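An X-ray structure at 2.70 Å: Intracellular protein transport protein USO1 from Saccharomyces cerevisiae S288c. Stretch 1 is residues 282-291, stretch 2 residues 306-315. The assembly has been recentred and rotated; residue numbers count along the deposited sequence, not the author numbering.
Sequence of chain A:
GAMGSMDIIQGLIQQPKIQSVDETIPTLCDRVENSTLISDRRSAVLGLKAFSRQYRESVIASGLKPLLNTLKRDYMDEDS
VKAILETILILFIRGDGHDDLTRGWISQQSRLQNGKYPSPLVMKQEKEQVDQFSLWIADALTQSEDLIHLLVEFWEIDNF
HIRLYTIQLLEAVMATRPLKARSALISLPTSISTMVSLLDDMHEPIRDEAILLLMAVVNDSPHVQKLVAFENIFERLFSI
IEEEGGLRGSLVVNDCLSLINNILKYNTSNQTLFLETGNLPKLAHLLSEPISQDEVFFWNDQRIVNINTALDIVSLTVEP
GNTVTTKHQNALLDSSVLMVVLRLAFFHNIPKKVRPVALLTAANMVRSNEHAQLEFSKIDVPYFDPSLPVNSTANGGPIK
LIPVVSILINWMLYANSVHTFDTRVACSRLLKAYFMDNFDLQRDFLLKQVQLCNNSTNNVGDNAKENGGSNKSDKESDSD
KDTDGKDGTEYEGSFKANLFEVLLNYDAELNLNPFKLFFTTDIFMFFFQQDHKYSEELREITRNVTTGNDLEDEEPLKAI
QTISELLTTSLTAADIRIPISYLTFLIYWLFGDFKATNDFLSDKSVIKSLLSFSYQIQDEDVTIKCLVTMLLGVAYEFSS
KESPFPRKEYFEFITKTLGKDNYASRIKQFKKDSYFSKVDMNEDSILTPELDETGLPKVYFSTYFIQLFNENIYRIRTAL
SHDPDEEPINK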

# COMPACT_ATOMS: atom_id res chain seq x y z
N LYS A 282 6.38 21.01 -5.69
CA LYS A 282 5.93 21.21 -4.29
C LYS A 282 5.95 19.87 -3.53
O LYS A 282 6.48 19.84 -2.43
CB LYS A 282 4.54 21.85 -4.28
CG LYS A 282 4.56 23.34 -4.56
CD LYS A 282 3.40 23.82 -5.39
CE LYS A 282 3.23 25.32 -5.31
NZ LYS A 282 1.83 25.68 -5.63
N LEU A 283 5.37 18.83 -4.13
CA LEU A 283 5.29 17.46 -3.55
C LEU A 283 6.71 16.88 -3.41
O LEU A 283 7.05 16.36 -2.33
CB LEU A 283 4.43 16.61 -4.49
CG LEU A 283 4.05 15.24 -3.97
CD1 LEU A 283 3.37 15.37 -2.63
CD2 LEU A 283 3.14 14.53 -4.95
N ALA A 284 7.53 17.03 -4.45
CA ALA A 284 8.96 16.69 -4.46
C ALA A 284 9.65 17.39 -3.31
O ALA A 284 10.50 16.78 -2.66
CB ALA A 284 9.61 17.15 -5.74
N HIS A 285 9.37 18.66 -3.12
CA HIS A 285 10.11 19.47 -2.11
C HIS A 285 9.81 18.90 -0.70
O HIS A 285 10.75 18.85 0.18
CB HIS A 285 9.74 20.95 -2.24
CG HIS A 285 10.25 21.72 -1.08
ND1 HIS A 285 11.60 22.04 -0.99
CD2 HIS A 285 9.64 22.17 0.05
CE1 HIS A 285 11.80 22.68 0.15
NE2 HIS A 285 10.62 22.78 0.80
N LEU A 286 8.53 18.55 -0.49
CA LEU A 286 7.99 17.96 0.77
C LEU A 286 8.53 16.53 0.99
O LEU A 286 8.96 16.27 2.08
CB LEU A 286 6.46 17.93 0.65
CG LEU A 286 5.72 17.26 1.80
CD1 LEU A 286 5.90 18.13 3.05
CD2 LEU A 286 4.26 17.06 1.48
N LEU A 287 8.54 15.68 -0.05
CA LEU A 287 9.12 14.34 -0.01
C LEU A 287 10.63 14.42 0.27
O LEU A 287 11.20 13.53 0.91
CB LEU A 287 8.85 13.63 -1.33
CG LEU A 287 7.42 13.12 -1.52
CD1 LEU A 287 7.24 12.51 -2.91
CD2 LEU A 287 7.13 12.08 -0.46
N SER A 288 11.27 15.49 -0.13
CA SER A 288 12.75 15.57 -0.08
C SER A 288 13.19 16.10 1.29
O SER A 288 14.37 15.94 1.63
CB SER A 288 13.33 16.38 -1.22
OG SER A 288 13.51 17.73 -0.82
N GLU A 289 12.25 16.54 2.12
CA GLU A 289 12.58 17.06 3.46
C GLU A 289 13.48 16.15 4.29
O GLU A 289 14.42 16.61 4.93
CB GLU A 289 11.30 17.38 4.22
CG GLU A 289 11.05 18.87 4.24
CD GLU A 289 9.59 19.22 4.49
OE1 GLU A 289 9.03 20.11 3.71
OE2 GLU A 289 9.05 18.62 5.46
N PRO A 290 13.24 14.83 4.41
CA PRO A 290 14.06 14.02 5.30
C PRO A 290 15.55 13.90 4.91
O PRO A 290 16.28 13.45 5.72
CB PRO A 290 13.44 12.63 5.19
CG PRO A 290 12.08 12.88 4.63
CD PRO A 290 12.23 14.05 3.70
N ILE A 291 15.93 14.29 3.69
CA ILE A 291 17.30 14.15 3.14
C ILE A 291 18.05 15.49 3.15
O ILE A 291 17.76 16.38 2.31
CB ILE A 291 17.22 13.59 1.72
CG1 ILE A 291 16.63 12.19 1.75
CG2 ILE A 291 18.56 13.67 1.05
CD1 ILE A 291 15.62 12.00 0.65
N ASN A 306 2.72 11.09 7.49
CA ASN A 306 2.64 12.24 6.56
C ASN A 306 3.37 11.78 5.29
O ASN A 306 2.82 11.83 4.19
CB ASN A 306 3.17 13.55 7.16
CG ASN A 306 2.28 14.16 8.23
OD1 ASN A 306 1.15 13.74 8.44
ND2 ASN A 306 2.81 15.18 8.89
N ILE A 307 4.58 11.27 5.43
CA ILE A 307 5.37 11.01 4.19
C ILE A 307 4.63 9.89 3.44
O ILE A 307 4.65 9.92 2.18
CB ILE A 307 6.85 10.70 4.44
CG1 ILE A 307 7.66 10.88 3.14
CG2 ILE A 307 7.09 9.32 5.05
CD1 ILE A 307 9.18 11.06 3.38
N ASN A 308 4.03 8.93 4.13
CA ASN A 308 3.49 7.76 3.44
C ASN A 308 2.27 8.26 2.66
O ASN A 308 1.99 7.78 1.52
CB ASN A 308 3.22 6.62 4.43
CG ASN A 308 4.39 5.68 4.64
OD1 ASN A 308 5.43 5.71 3.97
ND2 ASN A 308 4.24 4.80 5.63
N THR A 309 1.48 9.13 3.29
CA THR A 309 0.33 9.77 2.61
C THR A 309 0.84 10.53 1.37
O THR A 309 0.23 10.34 0.25
CB THR A 309 -0.46 10.66 3.56
OG1 THR A 309 -0.77 9.93 4.76
CG2 THR A 309 -1.76 11.12 2.91
N ALA A 310 1.90 11.32 1.51
CA ALA A 310 2.56 11.98 0.35
C ALA A 310 2.93 10.98 -0.77
O ALA A 310 2.60 11.22 -1.93
CB ALA A 310 3.75 12.78 0.84
N LEU A 311 3.59 9.88 -0.42
CA LEU A 311 3.99 8.81 -1.35
C LEU A 311 2.75 8.23 -2.02
O LEU A 311 2.85 7.92 -3.23
CB LEU A 311 4.82 7.74 -0.65
CG LEU A 311 6.25 8.17 -0.32
CD1 LEU A 311 6.96 7.14 0.57
CD2 LEU A 311 7.07 8.39 -1.58
N ASP A 312 1.65 8.12 -1.28
CA ASP A 312 0.38 7.51 -1.78
C ASP A 312 -0.18 8.44 -2.86
O ASP A 312 -0.63 7.95 -3.89
CB ASP A 312 -0.63 7.17 -0.66
CG ASP A 312 -0.23 5.97 0.19
OD1 ASP A 312 0.70 5.19 -0.24
OD2 ASP A 312 -0.83 5.79 1.28
N ILE A 313 -0.06 9.75 -2.69
CA ILE A 313 -0.57 10.72 -3.67
C ILE A 313 0.20 10.49 -4.96
O ILE A 313 -0.47 10.35 -6.01
CB ILE A 313 -0.44 12.15 -3.16
CG1 ILE A 313 -1.50 12.46 -2.10
CG2 ILE A 313 -0.45 13.10 -4.32
CD1 ILE A 313 -1.09 13.62 -1.16
N VAL A 314 1.55 10.41 -4.92
CA VAL A 314 2.28 10.03 -6.16
C VAL A 314 1.68 8.76 -6.77
O VAL A 314 1.38 8.80 -7.99
CB VAL A 314 3.79 9.87 -5.94
CG1 VAL A 314 4.48 9.55 -7.24
CG2 VAL A 314 4.41 11.14 -5.33
N SER A 315 1.42 7.72 -5.97
CA SER A 315 0.94 6.41 -6.46
C SER A 315 -0.40 6.52 -7.17
O SER A 315 -0.50 5.98 -8.25
CB SER A 315 0.85 5.36 -5.40
OG SER A 315 2.07 4.67 -5.24

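Two helices of one chain cross here at 146° between their N-to-C directions, roughly antiparallel, with axes 10.4 Å apart at closest approach. No hydrogen bond links them, and the side-chain pairs in contact are all apolar.

Along stretch 2, Asn 306 turns sideways and makes no contact across the gap, its amide being satisfied elsewhere in the structure. Ile 307 begins the packing. Its CA-to-CB bond also points sideways, but its t, t rotamer brings the end of the side chain nearer: Ile 307 CD1 lies 3.6 Å from Pro 290 CG, and Ile 307 CG1 lies 3.8 Å from Leu 287 CD2. The contact thus reaches past the regular helix of stretch 1 into the type I turn from Ser 288 to Ile 291.

Asn 308 and Thr 309 take no part. One turn on from Asn 306, Ala 310 points its methyl toward the partner, and three leucines gather near it: Ala 310 CB is 3.7 Å from CD2 of Leu 287, 4.3 Å from CD1 of Leu 283 and 4.4 Å from CD2 of Leu 286. With only a methyl group to offer, Ala 310 meets Leu 287 closely and the other two leucines more loosely.

Leu 311 starts away from the partner, yet its CD2 comes within 3.9 Å of Leu 287 CD2. With Ile 307, Ala 310 and Val 314 it forms the hole that receives Leu 287 as a knob, and that leucine has the largest covered area in the contact, 84 Å².

Asp 312 stays out of reach. Ile 313 and Val 314 both point toward stretch 1 and hold Leu 283, whose CD2 is 3.9 Å from Ile 313 CG2 and 3.6 Å from Val 314 CG2. Val 314 CG2 also meets Leu 287 CD1 at 4.0 Å, joining the two leucine sites. Ser 315 lies beyond reach.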